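Local atomic coordinates of protein CLPV1 (Pseudomonas aeruginosa, PDB entry 4UQW), a protein that probably acts as the ATPase that disassembles the TssB-TssC sheath of a type VI secretion system, represented here by its N-terminal domain. Residues A[6-9]-A[10-14]; A[98-101]-A[102-106]; A[15-18]-A[19-23]; A[38-41]-A[42-45]; A[113-116]-A[117-120]. All coordinates share one frame; numbering follows the deposited sequence.

Contact 1 (A[6-9]-A[10-14]); sequences ISRV and ALFGK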
loop_
_atom_site.group_PDB
_atom_site.type_symbol
_atom_site.label_atom_id
_atom_site.label_comp_id
_atom_site.label_asym_id
_atom_site.label_seq_id
_atom_site.Cartn_x
_atom_site.Cartn_y
_atom_site.Cartn_z
ATOM N N ILE A 6 3.055 -9.607 -17.695
ATOM C CA ILE A 6 3.909 -8.587 -17.105
ATOM C C ILE A 6 4.735 -9.163 -15.980
ATOM O O ILE A 6 4.204 -9.925 -15.155
ATOM C CB ILE A 6 3.045 -7.431 -16.574
ATOM C CG1 ILE A 6 2.496 -6.684 -17.796
ATOM C CG2 ILE A 6 3.843 -6.437 -15.745
ATOM C CD1 ILE A 6 1.330 -5.695 -17.489
ATOM N N SER A 7 6.030 -8.902 -15.960
ATOM C CA SER A 7 6.910 -9.486 -14.940
ATOM C C SER A 7 6.899 -8.692 -13.644
ATOM O O SER A 7 6.726 -7.465 -13.665
ATOM C CB SER A 7 8.349 -9.510 -15.447
ATOM O OG SER A 7 8.839 -8.174 -15.539
ATOM N N ARG A 8 7.050 -9.390 -12.512
ATOM C CA ARG A 8 7.136 -8.653 -11.255
ATOM C C ARG A 8 8.330 -7.691 -11.252
ATOM O O ARG A 8 8.268 -6.592 -10.679
ATOM C CB ARG A 8 7.255 -9.601 -10.057
ATOM C CG ARG A 8 5.909 -10.295 -9.755
ATOM C CD ARG A 8 6.164 -11.231 -8.596
ATOM N NE ARG A 8 4.884 -11.779 -8.139
ATOM C CZ ARG A 8 4.778 -12.789 -7.295
ATOM N NH1 ARG A 8 5.877 -13.334 -6.775
ATOM N NH2 ARG A 8 3.565 -13.209 -6.900
ATOM N N VAL A 9 9.450 -8.092 -11.857
ATOM C CA VAL A 9 10.609 -7.201 -11.804
ATOM C C VAL A 9 10.311 -5.856 -12.473
ATOM O O VAL A 9 10.754 -4.785 -12.007
ATOM C CB VAL A 9 11.890 -7.898 -12.423
ATOM C CG1 VAL A 9 11.663 -8.341 -13.873
ATOM C CG2 VAL A 9 13.088 -6.977 -12.327
ATOM N N ALA A 10 9.558 -5.893 -13.569
ATOM C CA ALA A 10 9.172 -4.632 -14.217
ATOM C C ALA A 10 8.120 -3.859 -13.420
ATOM O O ALA A 10 8.236 -2.619 -13.278
ATOM C CB ALA A 10 8.605 -4.919 -15.645
ATOM N N LEU A 11 7.118 -4.568 -12.927
ATOM C CA LEU A 11 6.010 -3.940 -12.209
ATOM C C LEU A 11 6.507 -3.293 -10.902
ATOM O O LEU A 11 6.347 -2.087 -10.654
ATOM C CB LEU A 11 4.934 -5.009 -11.932
ATOM C CG LEU A 11 3.756 -4.578 -11.082
ATOM C CD1 LEU A 11 2.940 -3.494 -11.771
ATOM C CD2 LEU A 11 2.922 -5.868 -10.755
ATOM N N PHE A 12 7.130 -4.127 -10.038
ATOM C CA PHE A 12 7.619 -3.601 -8.764
ATOM C C PHE A 12 8.789 -2.659 -8.939
ATOM O O PHE A 12 9.015 -1.809 -8.091
ATOM C CB PHE A 12 8.023 -4.785 -7.838
ATOM C CG PHE A 12 6.813 -5.497 -7.281
ATOM C CD1 PHE A 12 6.089 -6.409 -8.053
ATOM C CD2 PHE A 12 6.320 -5.178 -5.982
ATOM C CE1 PHE A 12 4.907 -7.049 -7.553
ATOM C CE2 PHE A 12 5.131 -5.778 -5.482
ATOM C CZ PHE A 12 4.418 -6.704 -6.272
ATOM N N GLY A 13 9.501 -2.791 -10.063
ATOM C CA GLY A 13 10.594 -1.893 -10.401
ATOM C C GLY A 13 10.117 -0.444 -10.532
ATOM O O GLY A 13 10.956 0.474 -10.408
ATOM N N LYS A 14 8.804 -0.213 -10.713
ATOM C CA LYS A 14 8.343 1.167 -10.755
ATOM C C LYS A 14 8.200 1.822 -9.372
ATOM O O LYS A 14 8.048 3.039 -9.277
ATOM C CB LYS A 14 6.972 1.253 -11.437
ATOM C CG LYS A 14 7.008 0.818 -12.907
ATOM C CD LYS A 14 7.999 1.724 -13.692
ATOM C CE LYS A 14 7.809 1.429 -15.206
ATOM N NZ LYS A 14 8.788 2.205 -16.089
#
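The F12 ring stands beside the side chain of R8, its plane turned 79° from that of the guanidinium. At the ring edge, in plane, sits the carbonyl oxygen R8 O, 3.4 Å from F12 CD1. The aliphatic part of the arginine runs alongside: R8 CB is 3.9 Å from F12 CD1, and R8 CG is 4.0 Å from F12 CE1. With CG anti to its carbonyl carbon (chi1 -74°) and the chain extended, R8 carries its guanidinium past the ring to E95 and D89, which form salt bridges with NE and NH2.

R8 and F12 are one turn apart in the very short helix 8-12, joined by F12 N to R8 O at 2.8 Å. S7 is its N-cap, modelled in two conformers; in one, S7 OG accepts from A10 N at 3.1 Å, so this side-chain cap may hold only part of the time. S7 O takes L11 N at 3.0 Å. The flanking pair I6 CG2 and L11 CB, 4.2 Å apart, has the spacing of a hydrophobic staple. F12 is buried against V94 and V98 of helix 92-108, Y20 and I23 of helix 17-33, and L90 of strand 89-90, where it lines the benzamidine pocket with R8.

Contact 2 (A[98-101]-A[102-106]); sequences VERG and WVYGS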
loop_
_atom_site.group_PDB
_atom_site.type_symbol
_atom_site.label_atom_id
_atom_site.label_comp_id
_atom_site.label_asym_id
_atom_site.label_seq_id
_atom_site.Cartn_x
_atom_site.Cartn_y
_atom_site.Cartn_z
ATOM N N VAL A 98 0.132 -2.193 -7.180
ATOM C CA VAL A 98 1.265 -1.549 -7.843
ATOM C C VAL A 98 0.847 -1.167 -9.259
ATOM O O VAL A 98 1.180 -0.045 -9.692
ATOM C CB VAL A 98 2.495 -2.480 -7.880
ATOM C CG1 VAL A 98 3.675 -1.769 -8.612
ATOM C CG2 VAL A 98 2.955 -2.808 -6.441
ATOM N N GLU A 99 0.142 -2.052 -9.985
ATOM C CA GLU A 99 -0.295 -1.666 -11.354
ATOM C C GLU A 99 -1.153 -0.383 -11.318
ATOM O O GLU A 99 -0.942 0.522 -12.150
ATOM C CB GLU A 99 -1.058 -2.831 -12.009
ATOM C CG GLU A 99 -1.453 -2.466 -13.426
ATOM C CD GLU A 99 -2.218 -3.559 -14.138
ATOM O OE1 GLU A 99 -1.730 -4.707 -14.205
ATOM O OE2 GLU A 99 -3.282 -3.217 -14.595
ATOM N N ARG A 100 -2.152 -0.337 -10.440
ATOM C CA ARG A 100 -2.991 0.855 -10.402
ATOM C C ARG A 100 -2.222 2.075 -9.944
ATOM O O ARG A 100 -2.476 3.187 -10.453
ATOM C CB ARG A 100 -4.192 0.635 -9.472
ATOM C CG ARG A 100 -4.985 -0.634 -9.812
ATOM C CD ARG A 100 -5.409 -0.733 -11.300
ATOM N NE ARG A 100 -6.163 0.390 -11.779
ATOM C CZ ARG A 100 -6.180 0.675 -13.099
ATOM N NH1 ARG A 100 -5.537 -0.139 -13.943
ATOM N NH2 ARG A 100 -6.843 1.706 -13.552
ATOM N N GLY A 101 -1.256 1.926 -9.017
ATOM C CA GLY A 101 -0.432 3.076 -8.645
ATOM C C GLY A 101 0.409 3.566 -9.808
ATOM O O GLY A 101 0.622 4.781 -9.912
ATOM N N TRP A 102 0.917 2.631 -10.614
ATOM C CA TRP A 102 1.645 3.026 -11.838
ATOM C C TRP A 102 0.722 3.757 -12.809
ATOM O O TRP A 102 1.151 4.783 -13.403
ATOM C CB TRP A 102 2.249 1.793 -12.509
ATOM C CG TRP A 102 2.853 2.079 -13.884
ATOM C CD1 TRP A 102 2.451 1.513 -15.063
ATOM C CD2 TRP A 102 3.922 2.996 -14.221
ATOM N NE1 TRP A 102 3.210 1.994 -16.129
ATOM C CE2 TRP A 102 4.102 2.908 -15.623
ATOM C CE3 TRP A 102 4.723 3.868 -13.475
ATOM C CZ2 TRP A 102 5.065 3.640 -16.318
ATOM C CZ3 TRP A 102 5.689 4.631 -14.174
ATOM C CH2 TRP A 102 5.849 4.483 -15.556
ATOM N N VAL A 103 -0.487 3.248 -13.054
ATOM C CA VAL A 103 -1.397 3.972 -13.944
ATOM C C VAL A 103 -1.652 5.394 -13.519
ATOM O O VAL A 103 -1.539 6.331 -14.339
ATOM C CB VAL A 103 -2.738 3.206 -14.038
ATOM C CG1 VAL A 103 -3.855 4.085 -14.665
ATOM C CG2 VAL A 103 -2.523 1.899 -14.841
ATOM N N TYR A 104 -1.966 5.613 -12.226
ATOM C CA TYR A 104 -2.236 6.984 -11.815
ATOM C C TYR A 104 -0.966 7.802 -11.707
ATOM O O TYR A 104 -0.946 8.948 -12.143
ATOM C CB TYR A 104 -3.053 6.987 -10.486
ATOM C CG TYR A 104 -4.485 6.670 -10.812
ATOM C CD1 TYR A 104 -5.356 7.703 -11.205
ATOM C CD2 TYR A 104 -4.947 5.356 -10.845
ATOM C CE1 TYR A 104 -6.661 7.414 -11.572
ATOM C CE2 TYR A 104 -6.249 5.046 -11.240
ATOM C CZ TYR A 104 -7.088 6.088 -11.615
ATOM O OH TYR A 104 -8.387 5.837 -12.007
ATOM N N GLY A 105 0.113 7.232 -11.203
ATOM C CA GLY A 105 1.370 7.978 -11.116
ATOM C C GLY A 105 1.853 8.447 -12.468
ATOM O O GLY A 105 2.226 9.623 -12.642
ATOM N N SER A 106 1.828 7.544 -13.453
ATOM C CA SER A 106 2.414 7.897 -14.755
ATOM C C SER A 106 1.469 8.748 -15.557
ATOM O O SER A 106 1.920 9.677 -16.212
ATOM C CB SER A 106 2.782 6.627 -15.546
ATOM O OG SER A 106 1.589 5.806 -15.818
HETATM O O HOH W 1 -8.825 3.074 -11.987
#
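Four successive backbone bonds join 98-101 to 102-106 in one unbroken helix: W102 N to V98 O (2.8 Å), V103 N to E99 O, Y104 N to R100 O and G105 N to G101 O (2.8 Å). The turn widens toward a pi-type geometry at 104-106. There S106 adds a side-chain bond to the same carbonyl as its own amide: S106 OG donates to W102 O at 2.7 Å, and the two donors approach W102 O from opposite faces of its plane. S106 CB rests over one face of the W102 indole, offset toward its rim.

G101 and G105, spaced as in a GxxxG pattern, bring bare backbone to the surface of helix 92-108 that meets helix 116-124, where Y118 lies against both. V98 packs on L11, F12 and L15.

The outer side belongs to R100. Its chain is bent at chi2 and chi3 (-52° and -56°), which folds the guanidinium forward along the helix, toward its C-terminal end, with one face over V103 CB, which lies off toward the rim, and NH1 3.7 Å from V103 CG2. E99 OE2 approaches the guanidinium edge in plane, but the salt bridge is long, 3.9 Å to R100 NH1. The Y104 ring stands nearly perpendicular to the guanidinium, the planes 84° apart. Water 1 lies at the ring edge and joins the two polar ends, accepting from R100 NH2 at 2.9 Å and bonding Y104 OH at 2.8 Å.

Contact 3 (A[15-18]-A[19-23]); sequences LNSL and AYKAI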
loop_
_atom_site.group_PDB
_atom_site.type_symbol
_atom_site.label_atom_id
_atom_site.label_comp_id
_atom_site.label_asym_id
_atom_site.label_seq_id
_atom_site.Cartn_x
_atom_site.Cartn_y
_atom_site.Cartn_z
ATOM N N LEU A 15 8.256 1.036 -8.294
ATOM C CA LEU A 15 8.121 1.582 -6.948
ATOM C C LEU A 15 9.291 2.490 -6.588
ATOM O O LEU A 15 10.447 2.207 -6.990
ATOM C CB LEU A 15 8.039 0.459 -5.912
ATOM C CG LEU A 15 6.781 -0.415 -6.002
ATOM C CD1 LEU A 15 6.895 -1.529 -5.027
ATOM C CD2 LEU A 15 5.483 0.349 -5.686
ATOM N N ASN A 16 9.026 3.558 -5.855
ATOM C CA ASN A 16 10.140 4.331 -5.270
ATOM C C ASN A 16 10.821 3.563 -4.151
ATOM O O ASN A 16 10.408 2.412 -3.827
ATOM C CB ASN A 16 9.679 5.730 -4.822
ATOM C CG ASN A 16 8.803 5.718 -3.571
ATOM O OD1 ASN A 16 8.597 4.683 -2.907
ATOM N ND2 ASN A 16 8.249 6.892 -3.235
ATOM N N SER A 17 11.891 4.137 -3.573
ATOM C CA SER A 17 12.684 3.346 -2.661
ATOM C C SER A 17 11.925 3.092 -1.360
ATOM O O SER A 17 12.019 2.000 -0.812
ATOM C CB SER A 17 14.020 4.041 -2.401
ATOM O OG SER A 17 13.805 5.250 -1.715
ATOM N N LEU A 18 11.159 4.063 -0.906
ATOM C CA LEU A 18 10.433 3.853 0.358
ATOM C C LEU A 18 9.430 2.698 0.188
ATOM O O LEU A 18 9.319 1.749 1.036
ATOM C CB LEU A 18 9.754 5.189 0.783
ATOM C CG LEU A 18 8.997 5.116 2.124
ATOM C CD1 LEU A 18 8.953 6.499 2.811
ATOM C CD2 LEU A 18 7.572 4.592 1.969
ATOM N N ALA A 19 8.637 2.723 -0.884
ATOM C CA ALA A 19 7.608 1.708 -1.111
ATOM C C ALA A 19 8.240 0.348 -1.334
ATOM O O ALA A 19 7.729 -0.660 -0.823
ATOM C CB ALA A 19 6.701 2.050 -2.311
ATOM N N TYR A 20 9.342 0.250 -2.105
ATOM C CA TYR A 20 9.927 -1.043 -2.404
ATOM C C TYR A 20 10.612 -1.601 -1.156
ATOM O O TYR A 20 10.496 -2.803 -0.845
ATOM C CB TYR A 20 10.968 -0.957 -3.526
ATOM C CG TYR A 20 11.121 -2.170 -4.447
ATOM C CD1 TYR A 20 10.766 -3.462 -4.049
ATOM C CD2 TYR A 20 11.502 -2.000 -5.771
ATOM C CE1 TYR A 20 10.889 -4.559 -4.913
ATOM C CE2 TYR A 20 11.661 -3.077 -6.633
ATOM C CZ TYR A 20 11.345 -4.356 -6.214
ATOM O OH TYR A 20 11.427 -5.455 -7.035
ATOM N N LYS A 21 11.301 -0.754 -0.408
ATOM C CA LYS A 21 11.936 -1.261 0.832
ATOM C C LYS A 21 10.868 -1.750 1.790
ATOM O O LYS A 21 11.082 -2.711 2.541
ATOM C CB LYS A 21 12.810 -0.166 1.476
ATOM C CG LYS A 21 14.133 0.036 0.665
ATOM C CD LYS A 21 14.950 1.199 1.259
ATOM C CE LYS A 21 16.178 1.524 0.411
ATOM N NZ LYS A 21 16.649 2.918 0.710
ATOM N N ALA A 22 9.683 -1.122 1.749
ATOM C CA ALA A 22 8.631 -1.595 2.659
ATOM C C ALA A 22 8.024 -2.920 2.194
ATOM O O ALA A 22 7.550 -3.692 3.031
ATOM C CB ALA A 22 7.529 -0.512 2.848
ATOM N N ILE A 23 7.970 -3.204 0.882
ATOM C CA ILE A 23 7.605 -4.538 0.358
ATOM C C ILE A 23 8.581 -5.575 0.920
ATOM O O ILE A 23 8.198 -6.684 1.342
ATOM C CB ILE A 23 7.700 -4.632 -1.260
ATOM C CG1 ILE A 23 6.462 -4.018 -1.851
ATOM C CG2 ILE A 23 7.894 -6.127 -1.748
ATOM C CD1 ILE A 23 5.190 -4.833 -1.578
HETATM O O HOH W 2 13.896 4.498 1.451
#
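N16 OD1 takes the backbone N-H of A19 at 2.8 Å, nearly along the C=O axis and with an N-H...O angle of 167°. A chi1 of 72° sets CG between the backbone N and the carbonyl carbon, which turns the amide back over the first helical turn and also brings OD1 to 3.3 Å from A19 CB. The backbone carbonyl N16 O then accepts from Y20 N at 3.0 Å.

This is an N-cap for helix 17-33, reinforced by a probable hydrophobic staple across the cap: L15 CB touches Y20 CB at 4.0 Å. The two methyl branches of L15 spread further, CD2 to A19 CB at 4.0 Å and CD1 to I23 CG1 at 4.1 Å, with L15 and I23 crossing at about a right angle. On the exposed side, K21 CB and CG both lie 3.2 Å from S17 O.

Second-shell residues hold these groups. N16 ND2 is bonded to E161, which probably holds the rotation of the capping amide, and the N16 backbone pairs with V114. W43 packs on L15, A22 and I23 and donates through its indole NE1 to A19 O. Y20, whose ring reaches toward F12, forms part of the benzamidine pocket.

Contact 4 (A[38-41]-A[42-45]); sequences VELV and HWFH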
loop_
_atom_site.group_PDB
_atom_site.type_symbol
_atom_site.label_atom_id
_atom_site.label_comp_id
_atom_site.label_asym_id
_atom_site.label_seq_id
_atom_site.Cartn_x
_atom_site.Cartn_y
_atom_site.Cartn_z
ATOM N N VAL A 38 2.218 -12.220 1.462
ATOM C CA VAL A 38 2.489 -10.828 1.772
ATOM C C VAL A 38 1.305 -9.979 1.251
ATOM O O VAL A 38 1.018 -9.965 0.060
ATOM C CB VAL A 38 3.778 -10.358 1.131
ATOM C CG1 VAL A 38 4.116 -8.972 1.643
ATOM C CG2 VAL A 38 4.906 -11.342 1.498
ATOM N N GLU A 39 0.574 -9.379 2.191
ATOM C CA GLU A 39 -0.685 -8.703 1.874
ATOM C C GLU A 39 -0.575 -7.222 1.996
ATOM O O GLU A 39 0.417 -6.678 2.498
ATOM C CB GLU A 39 -1.775 -9.157 2.838
ATOM C CG GLU A 39 -2.163 -10.632 2.640
ATOM C CD GLU A 39 -3.385 -10.993 3.435
ATOM O OE1 GLU A 39 -4.105 -10.078 3.918
ATOM O OE2 GLU A 39 -3.612 -12.210 3.581
ATOM N N LEU A 40 -1.636 -6.560 1.514
ATOM C CA LEU A 40 -1.698 -5.134 1.714
ATOM C C LEU A 40 -1.530 -4.749 3.208
ATOM O O LEU A 40 -0.875 -3.743 3.528
ATOM C CB LEU A 40 -3.012 -4.571 1.206
ATOM C CG LEU A 40 -3.253 -4.581 -0.295
ATOM C CD1 LEU A 40 -4.716 -4.108 -0.586
ATOM C CD2 LEU A 40 -2.277 -3.688 -1.008
ATOM N N VAL A 41 -2.106 -5.558 4.128
ATOM C CA VAL A 41 -1.993 -5.159 5.533
ATOM C C VAL A 41 -0.501 -5.197 5.999
ATOM O O VAL A 41 -0.061 -4.304 6.739
ATOM C CB VAL A 41 -2.892 -6.036 6.421
ATOM C CG1 VAL A 41 -2.427 -7.502 6.436
ATOM C CG2 VAL A 41 -2.892 -5.487 7.862
ATOM N N HIS A 42 0.291 -6.179 5.519
ATOM C CA HIS A 42 1.715 -6.194 5.883
ATOM C C HIS A 42 2.417 -4.957 5.353
ATOM O O HIS A 42 3.267 -4.368 6.022
ATOM C CB HIS A 42 2.441 -7.428 5.298
ATOM C CG HIS A 42 1.981 -8.744 5.836
ATOM N ND1 HIS A 42 1.236 -9.594 5.058
ATOM C CD2 HIS A 42 2.184 -9.369 7.022
ATOM C CE1 HIS A 42 1.003 -10.715 5.731
ATOM N NE2 HIS A 42 1.563 -10.597 6.922
ATOM N N TRP A 43 2.117 -4.599 4.097
ATOM C CA TRP A 43 2.831 -3.516 3.407
ATOM C C TRP A 43 2.499 -2.193 4.105
ATOM O O TRP A 43 3.387 -1.386 4.420
ATOM C CB TRP A 43 2.367 -3.466 1.958
ATOM C CG TRP A 43 3.268 -2.655 1.063
ATOM C CD1 TRP A 43 4.470 -2.111 1.385
ATOM C CD2 TRP A 43 3.008 -2.396 -0.303
ATOM N NE1 TRP A 43 5.007 -1.494 0.239
ATOM C CE2 TRP A 43 4.133 -1.712 -0.810
ATOM C CE3 TRP A 43 1.967 -2.783 -1.183
ATOM C CZ2 TRP A 43 4.203 -1.301 -2.163
ATOM C CZ3 TRP A 43 2.026 -2.400 -2.512
ATOM C CH2 TRP A 43 3.161 -1.663 -2.984
ATOM N N PHE A 44 1.192 -1.961 4.331
ATOM C CA PHE A 44 0.772 -0.692 4.934
ATOM C C PHE A 44 1.269 -0.609 6.394
ATOM O O PHE A 44 1.710 0.465 6.854
ATOM C CB PHE A 44 -0.760 -0.544 4.866
ATOM C CG PHE A 44 -1.210 0.044 3.580
ATOM C CD1 PHE A 44 -0.615 -0.346 2.411
ATOM C CD2 PHE A 44 -2.224 1.015 3.525
ATOM C CE1 PHE A 44 -1.023 0.180 1.184
ATOM C CE2 PHE A 44 -2.614 1.552 2.278
ATOM C CZ PHE A 44 -2.023 1.126 1.144
ATOM N N HIS A 45 1.209 -1.733 7.136
ATOM C CA HIS A 45 1.749 -1.720 8.488
ATOM C C HIS A 45 3.270 -1.319 8.455
ATOM O O HIS A 45 3.723 -0.481 9.252
ATOM C CB HIS A 45 1.511 -3.084 9.142
ATOM C CG HIS A 45 2.239 -3.234 10.426
ATOM N ND1 HIS A 45 1.757 -2.777 11.633
ATOM C CD2 HIS A 45 3.472 -3.740 10.669
ATOM C CE1 HIS A 45 2.639 -3.058 12.585
ATOM N NE2 HIS A 45 3.688 -3.632 12.024
#
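The hydrogen bonds begin with an imidazole: H42 ND1 accepts from the backbone N-H of E39 at 3.0 Å, almost straight (170°), with the donor at the ring edge and only 8° out of its plane. E39 is the N-cap of helix 40-49 and H42 the third residue after it, so the histidine supplies the part of a capping box in which the side chain takes the N-cap amide. CG anti to the carbonyl carbon (chi1 -65°) swings the ring back toward the helix start. Ordinary helical bonds follow: W43 N to E39 O at 3.1 Å, F44 N to L40 O at 2.8 Å and H45 N to V41 O at 2.9 Å.

Apolar contacts fill in around these. V41 CG1 lies over one face of the H42 ring, V38 CG1 meets H42 CB at 4.3 Å, and L40 CD2 touches the edge of the W43 indole at CE3, also at 4.3 Å. Beyond the segments, W43 packs on V94 and V98 of helix 92-108, and L40 on H93 and A97 of the same helix.

The H42 ring is gripped at both nitrogens, because NE2 is hydrogen-bonded to N35 OD1. An acceptor at ND1 facing an amide N-H, with a carbonyl-type oxygen at NE2, is consistent with a neutral imidazole whose proton sits on NE2.

Contact 5 (A[113-116]-A[117-120]); sequences QVRT and GYLV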
loop_
_atom_site.group_PDB
_atom_site.type_symbol
_atom_site.label_atom_id
_atom_site.label_comp_id
_atom_site.label_asym_id
_atom_site.label_seq_id
_atom_site.Cartn_x
_atom_site.Cartn_y
_atom_site.Cartn_z
ATOM N N GLN A 113 8.133 7.247 -10.918
ATOM C CA GLN A 113 8.161 6.299 -9.790
ATOM C C GLN A 113 6.852 6.321 -9.045
ATOM O O GLN A 113 6.185 7.345 -8.946
ATOM C CB GLN A 113 9.245 6.639 -8.804
ATOM C CG GLN A 113 10.637 6.689 -9.424
ATOM C CD GLN A 113 11.604 7.016 -8.330
ATOM O OE1 GLN A 113 12.003 6.144 -7.633
ATOM N NE2 GLN A 113 11.914 8.293 -8.139
ATOM N N VAL A 114 6.480 5.167 -8.516
ATOM C CA VAL A 114 5.235 5.054 -7.756
ATOM C C VAL A 114 5.520 5.256 -6.272
ATOM O O VAL A 114 6.251 4.479 -5.651
ATOM C CB VAL A 114 4.590 3.674 -8.024
ATOM C CG1 VAL A 114 3.304 3.423 -7.163
ATOM C CG2 VAL A 114 4.339 3.486 -9.546
ATOM N N ARG A 115 4.969 6.339 -5.729
ATOM C CA ARG A 115 5.051 6.642 -4.307
ATOM C C ARG A 115 3.827 6.088 -3.605
ATOM O O ARG A 115 2.803 5.738 -4.228
ATOM C CB ARG A 115 5.174 8.162 -4.080
ATOM C CG ARG A 115 4.048 9.011 -4.729
ATOM C CD ARG A 115 4.436 10.511 -4.778
ATOM N NE ARG A 115 4.602 11.046 -3.436
ATOM C CZ ARG A 115 5.106 12.259 -3.229
ATOM N NH1 ARG A 115 5.521 12.999 -4.278
ATOM N NH2 ARG A 115 5.191 12.720 -1.996
ATOM N N THR A 116 3.878 6.041 -2.289
ATOM C CA THR A 116 2.753 5.377 -1.608
ATOM C C THR A 116 1.441 6.148 -1.753
ATOM O O THR A 116 0.368 5.516 -1.752
ATOM C CB THR A 116 3.041 5.068 -0.107
ATOM O OG1 THR A 116 3.192 6.267 0.641
ATOM C CG2 THR A 116 4.305 4.207 0.019
ATOM N N GLY A 117 1.474 7.456 -2.019
ATOM C CA GLY A 117 0.221 8.163 -2.175
ATOM C C GLY A 117 -0.424 7.767 -3.493
ATOM O O GLY A 117 -1.659 7.774 -3.596
ATOM N N TYR A 118 0.384 7.401 -4.505
ATOM C CA TYR A 118 -0.236 6.904 -5.747
ATOM C C TYR A 118 -0.805 5.503 -5.548
ATOM O O TYR A 118 -1.795 5.151 -6.202
ATOM C CB TYR A 118 0.782 6.858 -6.899
ATOM C CG TYR A 118 1.416 8.186 -7.225
ATOM C CD1 TYR A 118 0.875 9.378 -6.821
ATOM C CD2 TYR A 118 2.605 8.199 -7.950
ATOM C CE1 TYR A 118 1.478 10.608 -7.155
ATOM C CE2 TYR A 118 3.230 9.411 -8.297
ATOM C CZ TYR A 118 2.675 10.589 -7.873
ATOM O OH TYR A 118 3.311 11.794 -8.137
ATOM N N LEU A 119 -0.190 4.686 -4.684
ATOM C CA LEU A 119 -0.798 3.406 -4.343
ATOM C C LEU A 119 -2.167 3.609 -3.694
ATOM O O LEU A 119 -3.123 2.911 -4.031
ATOM C CB LEU A 119 0.047 2.580 -3.360
ATOM C CG LEU A 119 1.449 2.243 -3.831
ATOM C CD1 LEU A 119 2.249 1.677 -2.632
ATOM C CD2 LEU A 119 1.403 1.161 -4.932
ATOM N N VAL A 120 -2.281 4.596 -2.806
ATOM C CA VAL A 120 -3.583 4.847 -2.192
ATOM C C VAL A 120 -4.614 5.263 -3.241
ATOM O O VAL A 120 -5.732 4.743 -3.232
ATOM C CB VAL A 120 -3.429 5.947 -1.113
ATOM C CG1 VAL A 120 -4.797 6.339 -0.534
ATOM C CG2 VAL A 120 -2.574 5.396 0.033
HETATM O O HOH W 3 5.925 12.370 -7.110
#
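A hydrophobic staple spans the start of helix 116-124: V114 CG1, just before the N-cap residue R115, meets L119 CD2 at 3.7 Å, the two side chains crossing at about a right angle. This is the close-packed, buried part of the contact, together with the Y118 ring. R115 CG sits over the centre of that ring in a CH-pi contact, 3.5 Å from the centroid and 5° off the normal. A chi1 of 55° puts CG between the arginine's own N and carbonyl carbon, the rotation that lays the chain across the ring; R115 CD continues over it to 3.6 Å from Y118 CZ. The carbonyl Q113 O approaches the edge of the same ring, 3.7 Å from Y118 CE2, and F109 stacks with it. In the backbone, R115 O receives L119 N at 3.2 Å and, weakly, Y118 N, while V120 N bonds T116 O at 3.0 Å. T116 is turned the other way, its OG1 bonded to E161, and G117 N is held by D54.

On the more exposed side this apolar packing gives way to polar contacts. The end of Q113 leads away from the helix, and past the bend at chi3 the guanidinium of R115 turns from the ring, their planes 55° apart, to be held by other partners. NE forms a salt bridge with D54 and NH2 is bonded to N162. Water 3, in the guanidinium plane, accepts from R115 NH1 at 2.9 Å and is hydrogen-bonded to Y118 OH.

Contacts 1, 3, 4 and 5 lie at helix starts, whereas contact 2 runs mid-helix. Contacts 2 and 5 are the closest, their centres about 7 Å apart: G105 CA reaches Y118 CD2 at 3.4 Å, and V114 CG2 lies against W102. The segment 113-116 also ties in the early chain, with K14 O 2.8 Å from V114 N and N16 N 2.9 Å from V114 O. W43 of contact 4 is a hub, touching V98, L119, L15 and I23 of contacts 2, 5 and 3. Contacts 1 and 3 meet where F12 O is 3.3 Å from Y20 CE2; they supply R8, F12 and Y20 to the pocket, completed by L90, of a benzamidine probably from the crystallisation liquor.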